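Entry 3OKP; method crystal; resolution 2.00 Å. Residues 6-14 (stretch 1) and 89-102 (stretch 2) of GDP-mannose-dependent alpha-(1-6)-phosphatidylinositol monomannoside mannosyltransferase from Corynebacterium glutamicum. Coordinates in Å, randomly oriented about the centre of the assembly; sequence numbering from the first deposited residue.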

ATOM      1  N   LYS A   6      -3.780 -21.148 -15.801  1.00 15.14           N
ATOM      2  CA  LYS A   6      -3.269 -19.973 -16.500  1.00 14.60           C
ATOM      3  C   LYS A   6      -4.168 -18.765 -16.241  1.00 13.64           C
ATOM      4  O   LYS A   6      -5.396 -18.882 -16.253  1.00 13.48           O
ATOM      5  N   THR A   7      -3.544 -17.610 -16.013  1.00 12.70           N
ATOM      6  CA  THR A   7      -4.266 -16.395 -15.640  1.00 11.86           C
ATOM      7  C   THR A   7      -4.067 -15.265 -16.646  1.00 11.50           C
ATOM      8  O   THR A   7      -2.937 -14.952 -17.036  1.00 11.34           O
ATOM      9  N   LEU A   8      -5.180 -14.664 -17.063  1.00 11.07           N
ATOM     10  CA  LEU A   8      -5.153 -13.424 -17.826  1.00 10.80           C
ATOM     11  C   LEU A   8      -5.471 -12.261 -16.893  1.00 10.43           C
ATOM     12  O   LEU A   8      -6.538 -12.227 -16.272  1.00 10.59           O
ATOM     13  N   VAL A   9      -4.532 -11.325 -16.788  1.00 10.05           N
ATOM     14  CA  VAL A   9      -4.720 -10.114 -15.992  1.00  9.85           C
ATOM     15  C   VAL A   9      -5.240  -8.999 -16.899  1.00  9.79           C
ATOM     16  O   VAL A   9      -4.571  -8.609 -17.861  1.00 10.09           O
ATOM     17  N   VAL A  10      -6.438  -8.507 -16.591  1.00  9.62           N
ATOM     18  CA  VAL A  10      -7.104  -7.479 -17.392  1.00  9.58           C
ATOM     19  C   VAL A  10      -7.073  -6.167 -16.616  1.00  9.56           C
ATOM     20  O   VAL A  10      -7.629  -6.078 -15.521  1.00  9.24           O
ATOM     21  N   THR A  11      -6.424  -5.153 -17.184  1.00  9.76           N
ATOM     22  CA  THR A  11      -6.133  -3.939 -16.420  1.00  9.94           C
ATOM     23  C   THR A  11      -5.883  -2.685 -17.261  1.00 10.37           C
ATOM     24  O   THR A  11      -5.253  -2.739 -18.320  1.00 10.34           O
ATOM     25  N   ASN A  12      -6.391  -1.560 -16.763  1.00 10.69           N
ATOM     26  CA  ASN A  12      -6.039  -0.243 -17.274  1.00 11.23           C
ATOM     27  C   ASN A  12      -4.823   0.318 -16.527  1.00 11.67           C
ATOM     28  O   ASN A  12      -4.280   1.357 -16.900  1.00 12.06           O
ATOM     29  N   ASP A  13      -4.405  -0.381 -15.474  1.00 11.82           N
ATOM     30  CA  ASP A  13      -3.352   0.098 -14.581  1.00 12.67           C
ATOM     31  C   ASP A  13      -2.126  -0.813 -14.638  1.00 12.66           C
ATOM     32  O   ASP A  13      -2.029  -1.781 -13.887  1.00 13.02           O
ATOM     33  N   PHE A  14      -1.196  -0.501 -15.531  1.00 13.11           N
ATOM     34  CA  PHE A  14       0.010  -1.307 -15.698  1.00 12.97           C
ATOM     35  C   PHE A  14       1.201  -0.391 -15.970  1.00 13.48           C
ATOM     36  O   PHE A  14       1.030   0.667 -16.577  1.00 13.80           O
ATOM     37  N   ASN A  89      -8.075 -18.609 -15.413  1.00 11.95           N
ATOM     38  CA  ASN A  89      -8.461 -17.513 -14.521  1.00 11.21           C
ATOM     39  C   ASN A  89      -8.428 -16.173 -15.233  1.00 10.62           C
ATOM     40  O   ASN A  89      -7.490 -15.882 -15.970  1.00 10.48           O
ATOM     41  N   VAL A  90      -9.445 -15.354 -14.990  1.00 10.37           N
ATOM     42  CA  VAL A  90      -9.432 -13.964 -15.432  1.00  9.88           C
ATOM     43  C   VAL A  90      -9.403 -13.068 -14.197  1.00  9.76           C
ATOM     44  O   VAL A  90     -10.317 -13.103 -13.364  1.00  9.95           O
ATOM     45  N   TRP A  91      -8.333 -12.290 -14.079  1.00  9.40           N
ATOM     46  CA  TRP A  91      -8.116 -11.435 -12.924  1.00  9.24           C
ATOM     47  C   TRP A  91      -8.178  -9.964 -13.327  1.00  9.18           C
ATOM     48  O   TRP A  91      -7.294  -9.463 -14.023  1.00  8.98           O
ATOM     49  N   PHE A  92      -9.244  -9.290 -12.903  1.00  9.32           N
ATOM     50  CA  PHE A  92      -9.358  -7.848 -13.076  1.00  9.69           C
ATOM     51  C   PHE A  92      -8.582  -7.172 -11.951  1.00  9.94           C
ATOM     52  O   PHE A  92      -8.988  -7.222 -10.783  1.00  9.78           O
ATOM     53  N   GLY A  93      -7.455  -6.560 -12.316  1.00 10.26           N
ATOM     54  CA  GLY A  93      -6.541  -5.934 -11.357  1.00 11.00           C
ATOM     55  C   GLY A  93      -7.196  -4.873 -10.497  1.00 11.44           C
ATOM     56  O   GLY A  93      -6.794  -4.654  -9.351  1.00 11.79           O
ATOM     57  N   ALA A  94      -8.198  -4.210 -11.066  1.00 11.74           N
ATOM     58  CA  ALA A  94      -9.045  -3.280 -10.336  1.00 12.22           C
ATOM     59  C   ALA A  94     -10.486  -3.597 -10.709  1.00 12.50           C
ATOM     60  O   ALA A  94     -10.818  -3.703 -11.891  1.00 12.65           O
ATOM     61  N   ALA A  95     -11.331  -3.768  -9.696  1.00 12.85           N
ATOM     62  CA  ALA A  95     -12.704  -4.236  -9.893  1.00 13.00           C
ATOM     63  C   ALA A  95     -13.575  -3.256 -10.679  1.00 13.28           C
ATOM     64  O   ALA A  95     -14.148  -3.619 -11.707  1.00 13.33           O
ATOM     65  N   ALA A  96     -13.669  -2.019 -10.200  1.00 13.43           N
ATOM     66  CA  ALA A  96     -14.536  -1.019 -10.823  1.00 13.78           C
ATOM     67  C   ALA A  96     -13.758  -0.111 -11.777  1.00 13.60           C
ATOM     68  O   ALA A  96     -12.765   0.494 -11.371  1.00 13.80           O
ATOM     69  N   PRO A  97     -14.213   0.009 -13.043  1.00 13.40           N
ATOM     70  CA  PRO A  97     -15.377  -0.632 -13.654  1.00 13.13           C
ATOM     71  C   PRO A  97     -15.117  -1.864 -14.546  1.00 12.60           C
ATOM     72  O   PRO A  97     -16.081  -2.454 -15.039  1.00 12.69           O
ATOM     73  N   LEU A  98     -13.857  -2.249 -14.758  1.00 11.83           N
ATOM     74  CA  LEU A  98     -13.534  -3.288 -15.756  1.00 11.52           C
ATOM     75  C   LEU A  98     -14.120  -4.680 -15.493  1.00 11.30           C
ATOM     76  O   LEU A  98     -14.400  -5.419 -16.442  1.00 11.34           O
ATOM     77  N   ALA A  99     -14.309  -5.030 -14.220  1.00 10.99           N
ATOM     78  CA  ALA A  99     -14.896  -6.323 -13.852  1.00 10.93           C
ATOM     79  C   ALA A  99     -16.372  -6.461 -14.248  1.00 11.29           C
ATOM     80  O   ALA A  99     -16.982  -7.505 -14.028  1.00 11.20           O
ATOM     81  N   LEU A 100     -16.936  -5.408 -14.840  1.00 11.47           N
ATOM     82  CA  LEU A 100     -18.253  -5.496 -15.473  1.00 12.12           C
ATOM     83  C   LEU A 100     -18.213  -6.364 -16.740  1.00 12.20           C
ATOM     84  O   LEU A 100     -19.252  -6.688 -17.310  1.00 12.79           O
ATOM     85  N   MET A 101     -17.003  -6.738 -17.163  1.00 12.06           N
ATOM     86  CA  MET A 101     -16.796  -7.667 -18.279  1.00 12.18           C
ATOM     87  C   MET A 101     -16.653  -9.122 -17.805  1.00 12.20           C
ATOM     88  O   MET A 101     -16.284 -10.001 -18.589  1.00 12.16           O
ATOM     89  N   ALA A 102     -16.947  -9.375 -16.530  1.00 12.26           N
ATOM     90  CA  ALA A 102     -16.791 -10.717 -15.951  1.00 12.27           C
ATOM     91  C   ALA A 102     -17.720 -11.757 -16.587  1.00 12.79           C
ATOM     92  O   ALA A 102     -17.345 -12.923 -16.740  1.00 12.89           O
TER

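Two parallel strands, the first ending at Thr-11 and the second running from Asn-89 to Phe-92, lie side by side, and their backbone ladder sets which face each strand side chain starts from. Leu-8 N donates to Asn-89 O and Trp-91 N to Leu-8 O, each at 2.8 Å. The ladder then runs on through Val-10 N to Trp-91 O at 2.9 Å and ends at Gly-93 N to Val-10 O at 3.2 Å. The register pairs Thr-7 with Asn-89, Leu-8 with Val-90, Val-9 with Trp-91 and Val-10 with Phe-92, so side chains alternate between two faces of the sheet and meet as neighbours on the same face.

One face carries Thr-7, Val-9, Asn-89 and Trp-91. Its first pair is polar: Thr-7 and Asn-89 both take the m rotamer, and Asn-89 ND2 donates to Thr-7 OG1 at 3.1 Å with a nearly straight N-H...O angle of 167°. The amide is thus engaged in a buried setting, and ND2 also has a partner elsewhere in the structure. With OG1 given to the amide, the threonine methyl serves the apolar side, Thr-7 CG2 lying 3.9 Å from Trp-91 CB. Farther along, Trp-91 is t at chi1 with chi2 near 22°, which carries its six-membered ring back across the neighbouring strand. Val-9, also t, places CG2 3.8 Å from Trp-91 CE3. The indole NE1 is satisfied elsewhere in the structure, and the ring meets Val-9 through its hydrocarbon part.

The other face, with Leu-8, Val-10, Val-90 and Phe-92, is apolar, and Val-10 is its hub. In its t rotamer the two methyls diverge: Val-10 CG2 meets Val-90 CG1 at 4.0 Å, while Val-10 CG1 faces the later part of the second stretch, 4.0 Å from Met-101 CE and 4.4 Å from Leu-98 CD1. Between them, Val-10 CB sits 3.8 Å from Phe-92 CD1. Phe-92 is m with chi2 near -83°, and this setting brings the end of its side chain closer to the first strand than its CA-to-CB direction alone would suggest.

Beyond the strand, a loop with a cis peptide before Pro-97 leads into a short 3-10 segment, whose first residue, Leu-98, points toward the first strand. Its m,t conformation extends CD1 to 3.7 Å from Asn-12 N and 4.0 Å from Thr-11 C, so a leucine methyl covers backbone at the strand's end. Met-101, at the N-cap position of the following helix, is m,t,m; the last turn of its chain delivers CE to Val-10.

Thr-11, at t, turns its hydroxyl to its own loop, where OG1 accepts from Asp-13 N at 2.8 Å. Across from it is Gly-93; an ideal CB there would lie 3.5 Å from Thr-11 OG1, a close contact but no clash. Asp-13, m, approaches the other stretch through OD2, 3.8 Å from Ala-94 CB. The rule is economical: a polar pair opens one face, and a valine organises the other.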

ATOM      1  CB  LYS A   6      -3.192 -20.264 -17.999  1.00 15.21           C
ATOM      2  CG  LYS A   6      -2.196 -19.422 -18.775  1.00 16.22           C
ATOM      3  CD  LYS A   6      -1.839 -20.128 -20.076  1.00 18.80           C
ATOM      4  CE  LYS A   6      -1.003 -19.255 -20.996  1.00 19.41           C
ATOM      5  NZ  LYS A   6      -0.799 -19.922 -22.319  1.00 20.11           N
ATOM      6  CB  THR A   7      -3.845 -15.898 -14.233  1.00 11.57           C
ATOM      7  OG1 THR A   7      -3.997 -16.958 -13.282  1.00 11.91           O
ATOM      8  CG2 THR A   7      -4.692 -14.701 -13.794  1.00 10.84           C
ATOM      9  CB  LEU A   8      -6.146 -13.464 -18.995  1.00 10.98           C
ATOM     10  CG  LEU A   8      -6.280 -12.210 -19.873  1.00 10.99           C
ATOM     11  CD1 LEU A   8      -5.003 -11.940 -20.666  1.00 11.04           C
ATOM     12  CD2 LEU A   8      -7.475 -12.336 -20.804  1.00 11.24           C
ATOM     13  CB  VAL A   9      -3.404  -9.673 -15.290  1.00  9.67           C
ATOM     14  CG1 VAL A   9      -3.640  -8.444 -14.415  1.00  9.70           C
ATOM     15  CG2 VAL A   9      -2.819 -10.816 -14.462  1.00  9.83           C
ATOM     16  CB  VAL A  10      -8.569  -7.878 -17.723  1.00  9.70           C
ATOM     17  CG1 VAL A  10      -9.280  -6.768 -18.505  1.00  9.75           C
ATOM     18  CG2 VAL A  10      -8.608  -9.190 -18.496  1.00  9.37           C
ATOM     19  CB  THR A  11      -4.941  -4.171 -15.433  1.00  9.86           C
ATOM     20  OG1 THR A  11      -4.722  -3.000 -14.640  1.00 10.09           O
ATOM     21  CG2 THR A  11      -3.651  -4.549 -16.175  1.00  9.79           C
ATOM     22  CB  ASN A  12      -7.232   0.710 -17.136  1.00 11.34           C
ATOM     23  CG  ASN A  12      -7.006   2.042 -17.833  1.00 11.35           C
ATOM     24  OD1 ASN A  12      -6.644   2.088 -19.006  1.00 10.42           O
ATOM     25  ND2 ASN A  12      -7.220   3.133 -17.106  1.00 10.80           N
ATOM     26  CB  ASP A  13      -3.865   0.165 -13.137  1.00 12.63           C
ATOM     27  CG  ASP A  13      -5.169   0.932 -13.007  1.00 13.68           C
ATOM     28  OD1 ASP A  13      -5.211   2.126 -13.376  1.00 14.25           O
ATOM     29  OD2 ASP A  13      -6.153   0.334 -12.517  1.00 14.85           O
ATOM     30  CB  PHE A  14      -0.184  -2.314 -16.843  1.00 12.72           C
ATOM     31  CG  PHE A  14       0.779  -3.476 -16.815  1.00 12.63           C
ATOM     32  CD1 PHE A  14       0.699  -4.445 -15.816  1.00 12.34           C
ATOM     33  CD2 PHE A  14       1.751  -3.615 -17.802  1.00 12.69           C
ATOM     34  CE1 PHE A  14       1.588  -5.522 -15.786  1.00 11.83           C
ATOM     35  CE2 PHE A  14       2.644  -4.689 -17.783  1.00 12.78           C
ATOM     36  CZ  PHE A  14       2.559  -5.644 -16.774  1.00 12.37           C
ATOM     37  CB  ASN A  89      -7.522 -17.417 -13.309  1.00 10.89           C
ATOM     38  CG  ASN A  89      -7.319 -18.740 -12.604  1.00 11.16           C
ATOM     39  OD1 ASN A  89      -8.275 -19.413 -12.217  1.00 11.37           O
ATOM     40  ND2 ASN A  89      -6.059 -19.108 -12.409  1.00 11.20           N
ATOM     41  CB  VAL A  90     -10.640 -13.629 -16.345  1.00 10.03           C
ATOM     42  CG1 VAL A  90     -10.681 -12.136 -16.681  1.00  9.43           C
ATOM     43  CG2 VAL A  90     -10.575 -14.447 -17.621  1.00 10.07           C
ATOM     44  CB  TRP A  91      -6.771 -11.778 -12.262  1.00  9.21           C
ATOM     45  CG  TRP A  91      -6.407 -10.962 -11.045  1.00  8.99           C
ATOM     46  CD1 TRP A  91      -7.256 -10.264 -10.228  1.00  8.86           C
ATOM     47  CD2 TRP A  91      -5.095 -10.803 -10.486  1.00  8.87           C
ATOM     48  NE1 TRP A  91      -6.549  -9.663  -9.212  1.00  8.87           N
ATOM     49  CE2 TRP A  91      -5.223  -9.979  -9.342  1.00  8.77           C
ATOM     50  CE3 TRP A  91      -3.821 -11.268 -10.844  1.00  9.09           C
ATOM     51  CZ2 TRP A  91      -4.127  -9.610  -8.555  1.00  9.16           C
ATOM     52  CZ3 TRP A  91      -2.728 -10.900 -10.059  1.00  9.21           C
ATOM     53  CH2 TRP A  91      -2.891 -10.079  -8.927  1.00  9.18           C
ATOM     54  CB  PHE A  92     -10.825  -7.404 -13.092  1.00  9.59           C
ATOM     55  CG  PHE A  92     -11.624  -7.990 -14.228  1.00  9.71           C
ATOM     56  CD1 PHE A  92     -11.588  -7.411 -15.494  1.00  9.44           C
ATOM     57  CD2 PHE A  92     -12.406  -9.124 -14.033  1.00  9.50           C
ATOM     58  CE1 PHE A  92     -12.318  -7.955 -16.551  1.00  9.36           C
ATOM     59  CE2 PHE A  92     -13.140  -9.673 -15.081  1.00 10.06           C
ATOM     60  CZ  PHE A  92     -13.094  -9.087 -16.344  1.00  9.65           C
ATOM     61  CB  ALA A  94      -8.690  -1.838 -10.681  1.00 12.45           C
ATOM     62  CB  ALA A  95     -13.347  -4.578  -8.549  1.00 13.16           C
ATOM     63  CB  ALA A  96     -15.242  -0.195  -9.753  1.00 14.26           C
ATOM     64  CB  PRO A  97     -15.935   0.494 -14.528  1.00 13.61           C
ATOM     65  CG  PRO A  97     -14.689   1.239 -14.997  1.00 13.71           C
ATOM     66  CD  PRO A  97     -13.577   0.947 -13.988  1.00 13.53           C
ATOM     67  CB  LEU A  98     -12.023  -3.394 -16.009  1.00 11.21           C
ATOM     68  CG  LEU A  98     -11.358  -2.372 -16.939  1.00 11.25           C
ATOM     69  CD1 LEU A  98      -9.869  -2.672 -17.040  1.00 10.65           C
ATOM     70  CD2 LEU A  98     -11.998  -2.340 -18.330  1.00 11.19           C
ATOM     71  CB  ALA A  99     -14.699  -6.610 -12.364  1.00 10.93           C
ATOM     72  CB  LEU A 100     -18.818  -4.102 -15.779  1.00 12.36           C
ATOM     73  CG  LEU A 100     -19.234  -3.226 -14.589  1.00 12.67           C
ATOM     74  CD1 LEU A 100     -19.439  -1.774 -15.027  1.00 13.44           C
ATOM     75  CD2 LEU A 100     -20.481  -3.760 -13.893  1.00 13.04           C
ATOM     76  CB  MET A 101     -15.554  -7.271 -19.089  1.00 11.99           C
ATOM     77  CG  MET A 101     -15.601  -5.882 -19.725  1.00 11.92           C
ATOM     78  SD  MET A 101     -14.340  -5.648 -21.005  1.00 12.44           S
ATOM     79  CE  MET A 101     -12.826  -5.693 -20.038  1.00 11.25           C
ATOM     80  CB  ALA A 102     -16.982 -10.677 -14.444  1.00 12.38           C
TER